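Local coordinates for protein D-glycerate 2-kinase (Thermotoga maritima, PDB 2B8N) that catalyses the magnesium-dependent, ATP-driven phosphorylation of D-glycerate to 2-phosphoglycerate, a step in the breakdown of serine, at residues 361-366 against 417-422; 83-88 against 98-103; 60-65 against 79-84. All coordinates share one frame; numbering follows the deposited sequence.

Contact 1 of 3, residues 361-366 against 417-422; sequences GTDGTD and GTNVND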
ATOM      1  N   GLY A 361       9.945   3.377  -3.588  1.00 28.55           N
ATOM      2  CA  GLY A 361       8.657   2.738  -3.457  1.00 27.40           C
ATOM      3  C   GLY A 361       8.875   1.386  -2.819  1.00 26.32           C
ATOM      4  O   GLY A 361       9.623   0.596  -3.360  1.00 24.83           O
ATOM      5  N   THR A 362       8.215   1.126  -1.684  1.00 26.91           N
ATOM      6  CA  THR A 362       8.340  -0.142  -0.947  1.00 26.57           C
ATOM      7  C   THR A 362       7.851  -1.381  -1.722  1.00 26.40           C
ATOM      8  O   THR A 362       8.143  -2.501  -1.336  1.00 27.59           O
ATOM      9  CB  THR A 362       7.626  -0.072   0.457  1.00 26.92           C
ATOM     10  OG1 THR A 362       6.250   0.307   0.298  1.00 23.33           O
ATOM     11  CG2 THR A 362       8.348   0.920   1.427  1.00 28.51           C
ATOM     12  N   ASP A 363       7.059  -1.160  -2.767  1.00 29.48           N
ATOM     13  CA  ASP A 363       6.854  -2.103  -3.885  1.00 29.89           C
ATOM     14  C   ASP A 363       8.156  -2.728  -4.364  1.00 30.12           C
ATOM     15  O   ASP A 363       8.252  -3.938  -4.547  1.00 31.33           O
ATOM     16  CB  ASP A 363       6.393  -1.329  -5.134  1.00 32.21           C
ATOM     17  CG  ASP A 363       4.936  -1.266  -5.300  1.00 34.95           C
ATOM     18  OD1 ASP A 363       4.277  -2.307  -5.130  1.00 46.73           O
ATOM     19  OD2 ASP A 363       4.463  -0.168  -5.672  1.00 49.93           O
ATOM     20  N   GLY A 364       9.125  -1.854  -4.641  1.00 30.21           N
ATOM     21  CA  GLY A 364      10.221  -2.152  -5.538  1.00 30.94           C
ATOM     22  C   GLY A 364       9.947  -1.660  -6.953  1.00 30.72           C
ATOM     23  O   GLY A 364      10.765  -1.863  -7.849  1.00 32.52           O
ATOM     24  N   THR A 365       8.824  -0.966  -7.128  1.00 32.04           N
ATOM     25  CA  THR A 365       8.287  -0.543  -8.423  1.00 32.93           C
ATOM     26  C   THR A 365       7.785   0.899  -8.416  1.00 33.71           C
ATOM     27  O   THR A 365       6.676   1.176  -7.970  1.00 37.68           O
ATOM     28  CB  THR A 365       7.069  -1.402  -8.761  1.00 32.99           C
ATOM     29  OG1 THR A 365       7.442  -2.777  -8.678  1.00 34.78           O
ATOM     30  CG2 THR A 365       6.538  -1.102 -10.172  1.00 36.69           C
ATOM     31  N   ASP A 366       8.584   1.804  -8.943  1.00 32.69           N
ATOM     32  CA  ASP A 366       8.236   3.216  -9.025  1.00 32.14           C
ATOM     33  C   ASP A 366       7.722   3.483 -10.429  1.00 31.90           C
ATOM     34  O   ASP A 366       8.452   3.273 -11.400  1.00 33.24           O
ATOM     35  CB  ASP A 366       9.511   4.018  -8.780  1.00 33.56           C
ATOM     36  CG  ASP A 366       9.268   5.472  -8.631  1.00 34.41           C
ATOM     37  OD1 ASP A 366       8.509   5.845  -7.694  1.00 28.09           O
ATOM     38  OD2 ASP A 366       9.852   6.226  -9.452  1.00 35.20           O
ATOM     39  N   GLY A 417       7.512  -7.878  -2.691  1.00 24.51           N
ATOM     40  CA  GLY A 417       6.385  -8.627  -2.152  1.00 25.00           C
ATOM     41  C   GLY A 417       5.628  -7.888  -1.053  1.00 25.84           C
ATOM     42  O   GLY A 417       4.888  -8.498  -0.301  1.00 27.91           O
ATOM     43  N   THR A 418       5.803  -6.575  -0.957  1.00 25.66           N
ATOM     44  CA  THR A 418       4.986  -5.759  -0.073  1.00 25.97           C
ATOM     45  C   THR A 418       4.703  -4.371  -0.687  1.00 27.51           C
ATOM     46  O   THR A 418       5.277  -3.996  -1.704  1.00 30.21           O
ATOM     47  CB  THR A 418       5.616  -5.661   1.345  1.00 25.05           C
ATOM     48  OG1 THR A 418       4.769  -4.896   2.197  1.00 24.82           O
ATOM     49  CG2 THR A 418       6.992  -5.035   1.324  1.00 22.98           C
ATOM     50  N   ASN A 419       3.777  -3.635  -0.092  1.00 26.79           N
ATOM     51  CA  ASN A 419       3.549  -2.256  -0.466  1.00 27.15           C
ATOM     52  C   ASN A 419       2.978  -1.450   0.696  1.00 26.34           C
ATOM     53  O   ASN A 419       1.840  -1.668   1.114  1.00 25.09           O
ATOM     54  CB  ASN A 419       2.616  -2.171  -1.671  1.00 26.79           C
ATOM     55  CG  ASN A 419       2.440  -0.741  -2.171  1.00 29.78           C
ATOM     56  OD1 ASN A 419       3.321   0.125  -1.993  1.00 39.67           O
ATOM     57  ND2 ASN A 419       1.307  -0.482  -2.802  1.00 27.15           N
ATOM     58  N   VAL A 420       3.789  -0.546   1.233  1.00 25.43           N
ATOM     59  CA  VAL A 420       3.311   0.392   2.238  1.00 27.08           C
ATOM     60  C   VAL A 420       3.720   1.799   1.853  1.00 27.69           C
ATOM     61  O   VAL A 420       4.082   2.593   2.703  1.00 28.05           O
ATOM     62  CB  VAL A 420       3.813   0.056   3.666  1.00 28.58           C
ATOM     63  CG1 VAL A 420       3.395  -1.338   4.058  1.00 28.68           C
ATOM     64  CG2 VAL A 420       5.336   0.221   3.780  1.00 28.83           C
ATOM     65  N   ASN A 421       3.624   2.092   0.557  1.00 29.38           N
ATOM     66  CA  ASN A 421       3.914   3.406  -0.020  1.00 28.96           C
ATOM     67  C   ASN A 421       5.425   3.752   0.005  1.00 28.64           C
ATOM     68  O   ASN A 421       6.241   2.892  -0.292  1.00 29.18           O
ATOM     69  CB  ASN A 421       2.984   4.473   0.586  1.00 28.78           C
ATOM     70  CG  ASN A 421       1.511   4.184   0.294  1.00 31.80           C
ATOM     71  OD1 ASN A 421       0.677   4.050   1.214  1.00 25.85           O
ATOM     72  ND2 ASN A 421       1.188   4.083  -1.004  1.00 15.76           N
ATOM     73  N   ASP A 422       5.796   4.991   0.338  1.00 29.50           N
ATOM     74  CA  ASP A 422       7.136   5.505   0.017  1.00 29.84           C
ATOM     75  C   ASP A 422       8.009   5.755   1.266  1.00 29.20           C
ATOM     76  O   ASP A 422       7.519   6.229   2.297  1.00 29.75           O
ATOM     77  CB  ASP A 422       6.997   6.787  -0.842  1.00 28.70           C
ATOM     78  CG  ASP A 422       6.215   6.547  -2.151  1.00 34.89           C
ATOM     79  OD1 ASP A 422       6.121   5.375  -2.587  1.00 39.67           O
ATOM     80  OD2 ASP A 422       5.713   7.521  -2.764  1.00 33.55           O
TER
HETATM   81  O   HOH W   1       5.545   1.800  -3.372  1.00 21.61           O
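Gly-361 and Asp-422 meet as an antiparallel, non-hydrogen-bonded pair, with CA atoms 4.7 Å apart, where strand 355-361 of the mixed sheet ends and strand 422-428 begins. The buried contact continues into the adjoining loops, in a region assigned to the MOFRL family, and Thr-362 has the largest share of it. Its OG1 lies between the backbone N and the carbonyl carbon (chi1 56°), which turns the hydroxyl to the 417-422 segment. There it accepts from Val-420 N at 2.8 Å and donates to Asn-421 O at 2.7 Å. The same carbonyl oxygen takes Thr-362 N at 3.0 Å, nearly in line with its C=O bond, so a single threonine grips it twice. A valine here would probably leave Val-420 N without its acceptor and Asn-421 O with one donor fewer, letting the 419-421 bend move more freely. Asn-419 shapes that bend as an Asx turn, its OD1 receiving Asn-421 N from above the amide plane. Beside it the carboxylate of Asp-363 stacks on the Asn-419 amide, the two planes 19° apart, and Asp-363 OD1 comes to 3.8 Å from Asn-419 CG. At the strand end, Asp-422 also pairs with Arg-337, a salt bridge that ties the contact to helix 337-348. Further along, Asp-363 CA points its hydrogen at Thr-418 O in a CA-H...O contact of 3.3 Å.

Contact 2 of 3, residues 83-88 against 98-103; sequences TKYGHS and YEAGHP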
ATOM      1  N   THR A  83      -5.159 -14.244  -4.502  1.00 29.14           N
ATOM      2  CA  THR A  83      -4.169 -13.202  -4.806  1.00 28.83           C
ATOM      3  C   THR A  83      -4.234 -12.892  -6.305  1.00 28.51           C
ATOM      4  O   THR A  83      -5.073 -13.436  -7.009  1.00 27.83           O
ATOM      5  CB  THR A  83      -2.733 -13.597  -4.281  1.00 29.18           C
ATOM      6  OG1 THR A  83      -1.858 -12.459  -4.278  1.00 29.49           O
ATOM      7  CG2 THR A  83      -2.111 -14.707  -5.110  1.00 30.41           C
ATOM      8  N   LYS A  84      -3.397 -11.974  -6.772  1.00 28.61           N
ATOM      9  CA  LYS A  84      -3.319 -11.632  -8.190  1.00 28.82           C
ATOM     10  C   LYS A  84      -2.826 -12.816  -9.042  1.00 27.57           C
ATOM     11  O   LYS A  84      -2.023 -13.634  -8.588  1.00 26.38           O
ATOM     12  CB  LYS A  84      -2.342 -10.461  -8.401  1.00 30.16           C
ATOM     13  CG  LYS A  84      -2.927  -9.075  -8.261  1.00 31.83           C
ATOM     14  CD  LYS A  84      -1.846  -8.005  -8.447  1.00 30.79           C
ATOM     15  CE  LYS A  84      -1.503  -7.786  -9.911  1.00 29.32           C
ATOM     16  NZ  LYS A  84      -2.637  -7.223 -10.641  1.00 27.06           N
ATOM     17  N   TYR A  85      -3.263 -12.875 -10.291  1.00 25.71           N
ATOM     18  CA  TYR A  85      -2.719 -13.879 -11.200  1.00 26.44           C
ATOM     19  C   TYR A  85      -1.189 -13.840 -11.159  1.00 27.40           C
ATOM     20  O   TYR A  85      -0.570 -12.767 -11.179  1.00 27.80           O
ATOM     21  CB  TYR A  85      -3.252 -13.717 -12.644  1.00 24.68           C
ATOM     22  CG  TYR A  85      -4.756 -13.807 -12.706  1.00 25.29           C
ATOM     23  CD1 TYR A  85      -5.421 -14.853 -12.073  1.00 27.96           C
ATOM     24  CD2 TYR A  85      -5.524 -12.842 -13.349  1.00 23.02           C
ATOM     25  CE1 TYR A  85      -6.785 -14.942 -12.074  1.00 28.00           C
ATOM     26  CE2 TYR A  85      -6.908 -12.935 -13.361  1.00 23.66           C
ATOM     27  CZ  TYR A  85      -7.530 -13.998 -12.716  1.00 26.79           C
ATOM     28  OH  TYR A  85      -8.900 -14.146 -12.669  1.00 24.28           O
ATOM     29  N   GLY A  86      -0.591 -15.018 -11.071  1.00 27.94           N
ATOM     30  CA  GLY A  86       0.862 -15.171 -11.115  1.00 27.88           C
ATOM     31  C   GLY A  86       1.590 -14.916  -9.808  1.00 28.08           C
ATOM     32  O   GLY A  86       2.824 -14.977  -9.775  1.00 28.21           O
ATOM     33  N   HIS A  87       0.843 -14.656  -8.736  1.00 26.31           N
ATOM     34  CA  HIS A  87       1.432 -14.241  -7.481  1.00 26.16           C
ATOM     35  C   HIS A  87       1.584 -15.371  -6.485  1.00 26.14           C
ATOM     36  O   HIS A  87       2.411 -15.299  -5.575  1.00 24.69           O
ATOM     37  CB  HIS A  87       0.569 -13.161  -6.825  1.00 29.50           C
ATOM     38  CG  HIS A  87       0.818 -11.776  -7.344  1.00 29.96           C
ATOM     39  ND1 HIS A  87       0.848 -11.480  -8.687  1.00 25.03           N
ATOM     40  CD2 HIS A  87       1.017 -10.604  -6.693  1.00 30.24           C
ATOM     41  CE1 HIS A  87       1.076 -10.188  -8.843  1.00 29.98           C
ATOM     42  NE2 HIS A  87       1.183  -9.633  -7.650  1.00 28.47           N
ATOM     43  N   SER A  88       0.759 -16.399  -6.606  1.00 27.26           N
ATOM     44  CA  SER A  88       0.848 -17.516  -5.680  1.00 27.15           C
ATOM     45  C   SER A  88       2.062 -18.366  -6.032  1.00 27.41           C
ATOM     46  O   SER A  88       2.448 -18.459  -7.198  1.00 25.54           O
ATOM     47  CB  SER A  88      -0.447 -18.345  -5.666  1.00 27.63           C
ATOM     48  OG  SER A  88      -0.630 -19.112  -6.837  1.00 26.05           O
ATOM     49  N   TYR A  98      -5.961 -19.810  -4.570  1.00 24.91           N
ATOM     50  CA  TYR A  98      -6.678 -19.213  -5.677  1.00 24.61           C
ATOM     51  C   TYR A  98      -6.101 -17.853  -6.165  1.00 24.71           C
ATOM     52  O   TYR A  98      -5.442 -17.117  -5.422  1.00 24.58           O
ATOM     53  CB  TYR A  98      -8.126 -19.018  -5.251  1.00 23.10           C
ATOM     54  CG  TYR A  98      -8.838 -20.287  -4.808  1.00 21.27           C
ATOM     55  CD1 TYR A  98      -8.840 -21.426  -5.608  1.00 21.27           C
ATOM     56  CD2 TYR A  98      -9.560 -20.322  -3.616  1.00 18.93           C
ATOM     57  CE1 TYR A  98      -9.522 -22.583  -5.221  1.00 23.85           C
ATOM     58  CE2 TYR A  98     -10.240 -21.481  -3.204  1.00 23.11           C
ATOM     59  CZ  TYR A  98     -10.225 -22.613  -4.014  1.00 24.89           C
ATOM     60  OH  TYR A  98     -10.903 -23.759  -3.624  1.00 18.42           O
ATOM     61  N   GLU A  99      -6.362 -17.540  -7.425  1.00 24.31           N
ATOM     62  CA  GLU A  99      -6.001 -16.253  -7.992  1.00 26.31           C
ATOM     63  C   GLU A  99      -7.201 -15.686  -8.740  1.00 26.28           C
ATOM     64  O   GLU A  99      -8.049 -16.437  -9.211  1.00 24.79           O
ATOM     65  CB  GLU A  99      -4.782 -16.390  -8.922  1.00 26.46           C
ATOM     66  CG  GLU A  99      -3.615 -17.169  -8.299  1.00 25.92           C
ATOM     67  CD  GLU A  99      -2.338 -17.116  -9.118  1.00 25.36           C
ATOM     68  OE1 GLU A  99      -2.437 -16.814 -10.312  1.00 19.70           O
ATOM     69  OE2 GLU A  99      -1.231 -17.367  -8.585  1.00 24.99           O
ATOM     70  N   ALA A 100      -7.269 -14.359  -8.834  1.00 28.32           N
ATOM     71  CA  ALA A 100      -8.437 -13.678  -9.405  1.00 28.96           C
ATOM     72  C   ALA A 100      -8.103 -12.293  -9.938  1.00 29.92           C
ATOM     73  O   ALA A 100      -6.948 -11.834  -9.851  1.00 31.47           O
ATOM     74  CB  ALA A 100      -9.539 -13.584  -8.376  1.00 28.18           C
ATOM     75  N   GLY A 101      -9.134 -11.641 -10.490  1.00 29.28           N
ATOM     76  CA  GLY A 101      -8.998 -10.366 -11.197  1.00 28.75           C
ATOM     77  C   GLY A 101      -8.517  -9.174 -10.371  1.00 28.51           C
ATOM     78  O   GLY A 101      -9.016  -8.907  -9.273  1.00 27.71           O
ATOM     79  N   HIS A 102      -7.528  -8.464 -10.919  1.00 28.87           N
ATOM     80  CA  HIS A 102      -7.026  -7.215 -10.353  1.00 27.77           C
ATOM     81  C   HIS A 102      -6.280  -6.464 -11.453  1.00 27.00           C
ATOM     82  O   HIS A 102      -5.545  -7.087 -12.227  1.00 27.21           O
ATOM     83  CB  HIS A 102      -6.083  -7.523  -9.186  1.00 29.39           C
ATOM     84  CG  HIS A 102      -5.455  -6.310  -8.556  1.00 32.19           C
ATOM     85  ND1 HIS A 102      -4.231  -5.806  -8.960  1.00 32.67           N
ATOM     86  CD2 HIS A 102      -5.871  -5.512  -7.542  1.00 21.34           C
ATOM     87  CE1 HIS A 102      -3.931  -4.743  -8.233  1.00 23.79           C
ATOM     88  NE2 HIS A 102      -4.910  -4.541  -7.369  1.00 27.53           N
ATOM     89  N   PRO A 103      -6.450  -5.130 -11.534  1.00 26.42           N
ATOM     90  CA  PRO A 103      -7.208  -4.210 -10.681  1.00 27.06           C
ATOM     91  C   PRO A 103      -8.723  -4.222 -10.806  1.00 26.29           C
ATOM     92  O   PRO A 103      -9.367  -3.433 -10.120  1.00 24.21           O
ATOM     93  CB  PRO A 103      -6.684  -2.841 -11.121  1.00 27.57           C
ATOM     94  CG  PRO A 103      -6.326  -3.016 -12.528  1.00 25.12           C
ATOM     95  CD  PRO A 103      -5.756  -4.400 -12.608  1.00 26.44           C
TER
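Thr-83 and Glu-99 are paired side by side where strand 76-84 meets the outermost strand 96-100 of the parallel six-stranded sheet, just before both strands give way to loops. Thr-83 N donates to Tyr-98 O, and Thr-83 O accepts from Ala-100 N at 3.0 Å, the usual pattern of a residue flanked by its parallel neighbour. Beyond this pair segment 83-88 makes a type II beta turn from Lys-84 to His-87. Gly-86 stands at its third position with a positive phi of 82°, a conformation easily taken by a residue without a side chain.

The carboxylate of Glu-99 holds this turn. Its chain is extended beyond CG and lays the two oxygens along the backbone of the loop. OE1 receives Gly-86 N at 2.7 Å from above the carboxylate plane. OE2 takes both Ser-88 N, at 3.0 Å, and Ser-88 OG, which come to it on the anti side but from opposite faces of the plane. Three donors thus fix the rotation of the carboxylate and bind the loop to the edge strand.

Tyr-85 folds back over the end of strand 96-100, laying one ring face on the Ala-100 peptide, whose O sits 3.6 Å above the ring near its centre. Tyr-85 CZ comes to 3.3 Å from Ala-100 C. Its hydroxyl goes on to Asp-106 and Asn-108, outside the two segments, and so keeps the ring in place across the strand end.

Lys-84 starts out away from segment 98-103, but its bends at chi3 and chi4 (78° and 66°) bring the amine back to the His-102 ring. There NZ meets the edge of the imidazole in its plane, donating to ND1 at 2.7 Å.

Contact 3 of 3, residues 60-65 against 79-84; sequences AAWRMA and GVVVTK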
ATOM      1  N   ALA A  60      -0.147  -9.777  -1.279  1.00 25.46           N
ATOM      2  CA  ALA A  60       0.789 -10.476  -0.396  1.00 25.64           C
ATOM      3  C   ALA A  60       0.146 -11.679   0.321  1.00 25.03           C
ATOM      4  O   ALA A  60       0.664 -12.148   1.360  1.00 22.12           O
ATOM      5  CB  ALA A  60       1.325  -9.508   0.637  1.00 25.29           C
ATOM      6  N   ALA A  61      -0.961 -12.178  -0.226  1.00 24.88           N
ATOM      7  CA  ALA A  61      -1.753 -13.171   0.500  1.00 27.79           C
ATOM      8  C   ALA A  61      -0.962 -14.440   0.711  1.00 27.48           C
ATOM      9  O   ALA A  61      -0.992 -14.994   1.800  1.00 27.16           O
ATOM     10  CB  ALA A  61      -3.074 -13.466  -0.201  1.00 27.31           C
ATOM     11  N   TRP A  62      -0.247 -14.883  -0.322  1.00 28.57           N
ATOM     12  CA  TRP A  62       0.418 -16.165  -0.276  1.00 28.06           C
ATOM     13  C   TRP A  62       1.528 -16.189   0.784  1.00 28.88           C
ATOM     14  O   TRP A  62       1.641 -17.163   1.533  1.00 29.65           O
ATOM     15  CB  TRP A  62       0.935 -16.565  -1.655  1.00 27.62           C
ATOM     16  CG  TRP A  62       1.291 -18.004  -1.726  1.00 28.91           C
ATOM     17  CD1 TRP A  62       0.492 -19.036  -2.154  1.00 31.06           C
ATOM     18  CD2 TRP A  62       2.535 -18.599  -1.335  1.00 30.98           C
ATOM     19  NE1 TRP A  62       1.174 -20.235  -2.060  1.00 29.04           N
ATOM     20  CE2 TRP A  62       2.423 -19.991  -1.551  1.00 29.01           C
ATOM     21  CE3 TRP A  62       3.733 -18.090  -0.820  1.00 28.72           C
ATOM     22  CZ2 TRP A  62       3.467 -20.867  -1.279  1.00 31.41           C
ATOM     23  CZ3 TRP A  62       4.763 -18.969  -0.528  1.00 26.90           C
ATOM     24  CH2 TRP A  62       4.630 -20.335  -0.762  1.00 29.73           C
ATOM     25  N   ARG A  63       2.338 -15.137   0.878  1.00 28.79           N
ATOM     26  CA  ARG A  63       3.437 -15.176   1.854  1.00 29.38           C
ATOM     27  C   ARG A  63       2.950 -14.959   3.294  1.00 29.42           C
ATOM     28  O   ARG A  63       3.485 -15.545   4.244  1.00 29.81           O
ATOM     29  CB  ARG A  63       4.565 -14.214   1.487  1.00 29.17           C
ATOM     30  CG  ARG A  63       5.154 -14.513   0.110  1.00 31.42           C
ATOM     31  CD  ARG A  63       6.645 -14.852   0.102  1.00 36.38           C
ATOM     32  NE  ARG A  63       6.908 -16.287  -0.125  1.00 42.49           N
ATOM     33  CZ  ARG A  63       8.067 -16.808  -0.557  1.00 37.19           C
ATOM     34  NH1 ARG A  63       9.111 -16.043  -0.811  1.00 37.51           N
ATOM     35  NH2 ARG A  63       8.186 -18.120  -0.736  1.00 42.07           N
HETATM   36  N   MSE A  64       1.915 -14.142   3.453  1.00 30.04           N
HETATM   37  CA  MSE A  64       1.298 -13.952   4.762  1.00 29.48           C
HETATM   38  C   MSE A  64       0.663 -15.266   5.254  1.00 29.58           C
HETATM   39  O   MSE A  64       0.776 -15.597   6.438  1.00 29.04           O
HETATM   40  CB  MSE A  64       0.250 -12.854   4.707  1.00 28.40           C
HETATM   41  CG  MSE A  64       0.792 -11.473   4.435  1.00 30.54           C
HETATM   42 SE   MSE A  64      -0.630 -10.113   4.530  1.00 30.62          SE
HETATM   43  CE  MSE A  64      -1.097 -10.123   6.445  1.00 34.29           C
ATOM     44  N   ALA A  65       0.011 -16.011   4.355  1.00 28.58           N
ATOM     45  CA  ALA A  65      -0.585 -17.293   4.733  1.00 27.97           C
ATOM     46  C   ALA A  65       0.512 -18.279   5.149  1.00 27.58           C
ATOM     47  O   ALA A  65       0.448 -18.859   6.218  1.00 26.71           O
ATOM     48  CB  ALA A  65      -1.405 -17.875   3.593  1.00 28.56           C
ATOM     49  N   GLY A  79      -7.524 -23.394   5.357  1.00 27.93           N
ATOM     50  CA  GLY A  79      -6.920 -22.179   4.838  1.00 27.65           C
ATOM     51  C   GLY A  79      -7.275 -21.952   3.377  1.00 27.10           C
ATOM     52  O   GLY A  79      -7.396 -22.901   2.578  1.00 26.40           O
ATOM     53  N   VAL A  80      -7.437 -20.680   3.033  1.00 26.23           N
ATOM     54  CA  VAL A  80      -7.758 -20.277   1.668  1.00 26.27           C
ATOM     55  C   VAL A  80      -7.030 -18.972   1.323  1.00 27.43           C
ATOM     56  O   VAL A  80      -6.877 -18.075   2.161  1.00 27.92           O
ATOM     57  CB  VAL A  80      -9.284 -20.153   1.454  1.00 26.13           C
ATOM     58  CG1 VAL A  80      -9.860 -19.049   2.330  1.00 30.02           C
ATOM     59  CG2 VAL A  80      -9.630 -19.919  -0.013  1.00 26.48           C
ATOM     60  N   VAL A  81      -6.563 -18.903   0.076  1.00 29.25           N
ATOM     61  CA  VAL A  81      -5.687 -17.846  -0.410  1.00 28.92           C
ATOM     62  C   VAL A  81      -6.235 -17.341  -1.749  1.00 29.33           C
ATOM     63  O   VAL A  81      -6.463 -18.134  -2.671  1.00 28.54           O
ATOM     64  CB  VAL A  81      -4.249 -18.413  -0.583  1.00 30.34           C
ATOM     65  CG1 VAL A  81      -3.345 -17.467  -1.377  1.00 29.94           C
ATOM     66  CG2 VAL A  81      -3.640 -18.751   0.793  1.00 32.63           C
ATOM     67  N   VAL A  82      -6.481 -16.023  -1.831  1.00 28.79           N
ATOM     68  CA  VAL A  82      -6.850 -15.350  -3.096  1.00 27.88           C
ATOM     69  C   VAL A  82      -5.842 -14.210  -3.368  1.00 29.25           C
ATOM     70  O   VAL A  82      -5.681 -13.311  -2.548  1.00 32.01           O
ATOM     71  CB  VAL A  82      -8.290 -14.772  -3.071  1.00 25.67           C
ATOM     72  CG1 VAL A  82      -8.704 -14.291  -4.471  1.00 24.06           C
ATOM     73  CG2 VAL A  82      -9.278 -15.792  -2.581  1.00 22.99           C
ATOM     74  N   THR A  83      -5.159 -14.244  -4.502  1.00 29.14           N
ATOM     75  CA  THR A  83      -4.169 -13.202  -4.806  1.00 28.83           C
ATOM     76  C   THR A  83      -4.234 -12.892  -6.305  1.00 28.51           C
ATOM     77  O   THR A  83      -5.073 -13.436  -7.009  1.00 27.83           O
ATOM     78  CB  THR A  83      -2.733 -13.597  -4.281  1.00 29.18           C
ATOM     79  OG1 THR A  83      -1.858 -12.459  -4.278  1.00 29.49           O
ATOM     80  CG2 THR A  83      -2.111 -14.707  -5.110  1.00 30.41           C
ATOM     81  N   LYS A  84      -3.397 -11.974  -6.772  1.00 28.61           N
ATOM     82  CA  LYS A  84      -3.319 -11.632  -8.190  1.00 28.82           C
ATOM     83  C   LYS A  84      -2.826 -12.816  -9.042  1.00 27.57           C
ATOM     84  O   LYS A  84      -2.023 -13.634  -8.588  1.00 26.38           O
ATOM     85  CB  LYS A  84      -2.342 -10.461  -8.401  1.00 30.16           C
ATOM     86  CG  LYS A  84      -2.927  -9.075  -8.261  1.00 31.83           C
ATOM     87  CD  LYS A  84      -1.846  -8.005  -8.447  1.00 30.79           C
ATOM     88  CE  LYS A  84      -1.503  -7.786  -9.911  1.00 29.32           C
ATOM     89  NZ  LYS A  84      -2.637  -7.223 -10.641  1.00 27.06           N
TER
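Val-81 and Ala-61 give up the most surface in this contact, with Thr-83 next, and together they seat the first turn of helix 61-72 against strand 76-84. Val-81 spreads its two methyls toward different parts of the turn. CG1, anti to the backbone N (chi1 167°), lies 4.1 Å from Trp-62 CA and 4.2 Å from CD1 of its indole, which it approaches obliquely. CG2, on the branch beside its own backbone N, meets Ala-65 CB at 3.7 Å. One valine thus touches Trp-62 and Ala-65, three residues apart and nearly one turn of the helix.

Ala-61 fills the next place along the strand. Its methyl points at the sheet and sits 3.5 Å from Val-82 O, close to the strand backbone, with Val-81 CG1 and Thr-83 CB, the latter 4.1 Å away, also in contact. With CA atoms only 5.8 Å apart, Ala-61 and Thr-83 mark where helix and strand come nearest in backbone terms. The small Ala-61 and Ala-65 let the helix lie close to the sheet, and both also touch strand 52-57, so the helix straddles the two strands.

Thr-83 brings its CB to this interface, while its OG1 turns to Gly-58 O, in the loop that leads into the helix. Trp-62 lies along the flank, its NE1 bonded to Gly-90 O and its ring against Ile-97 of strand 96-100. The contact rests on van der Waals packing, mostly between apolar side chains. The short axes pass 8.2 Å apart at 150°, running nearly opposite ways, the arrangement of a beta-alpha-beta crossover: strand 52-57 and strand 76-84, neighbours in a parallel sheet, joined by helix 61-72 packed against them.

Contacts 2 and 3 share Thr-83 and Lys-84, and their centres lie 9 Å apart: contact 3 seats a helix on strand 76-84, contact 2 joins that strand to 96-100. Ser-88 CB of contact 2 packs on Trp-62 CD1 of contact 3, 3.7 Å away. Contact 1 belongs to the other sheet, its centre 18 Å from each of the others. It nevertheless reaches contact 3, where Gly-417 O stands 3.8 Å from Ala-60 CB, while its nearest atoms to contact 2 are about 7 Å off. The three thus gather where the two sheets' loop ends approach each other; no ligand marks the active site here, and nearness to it is only a possibility.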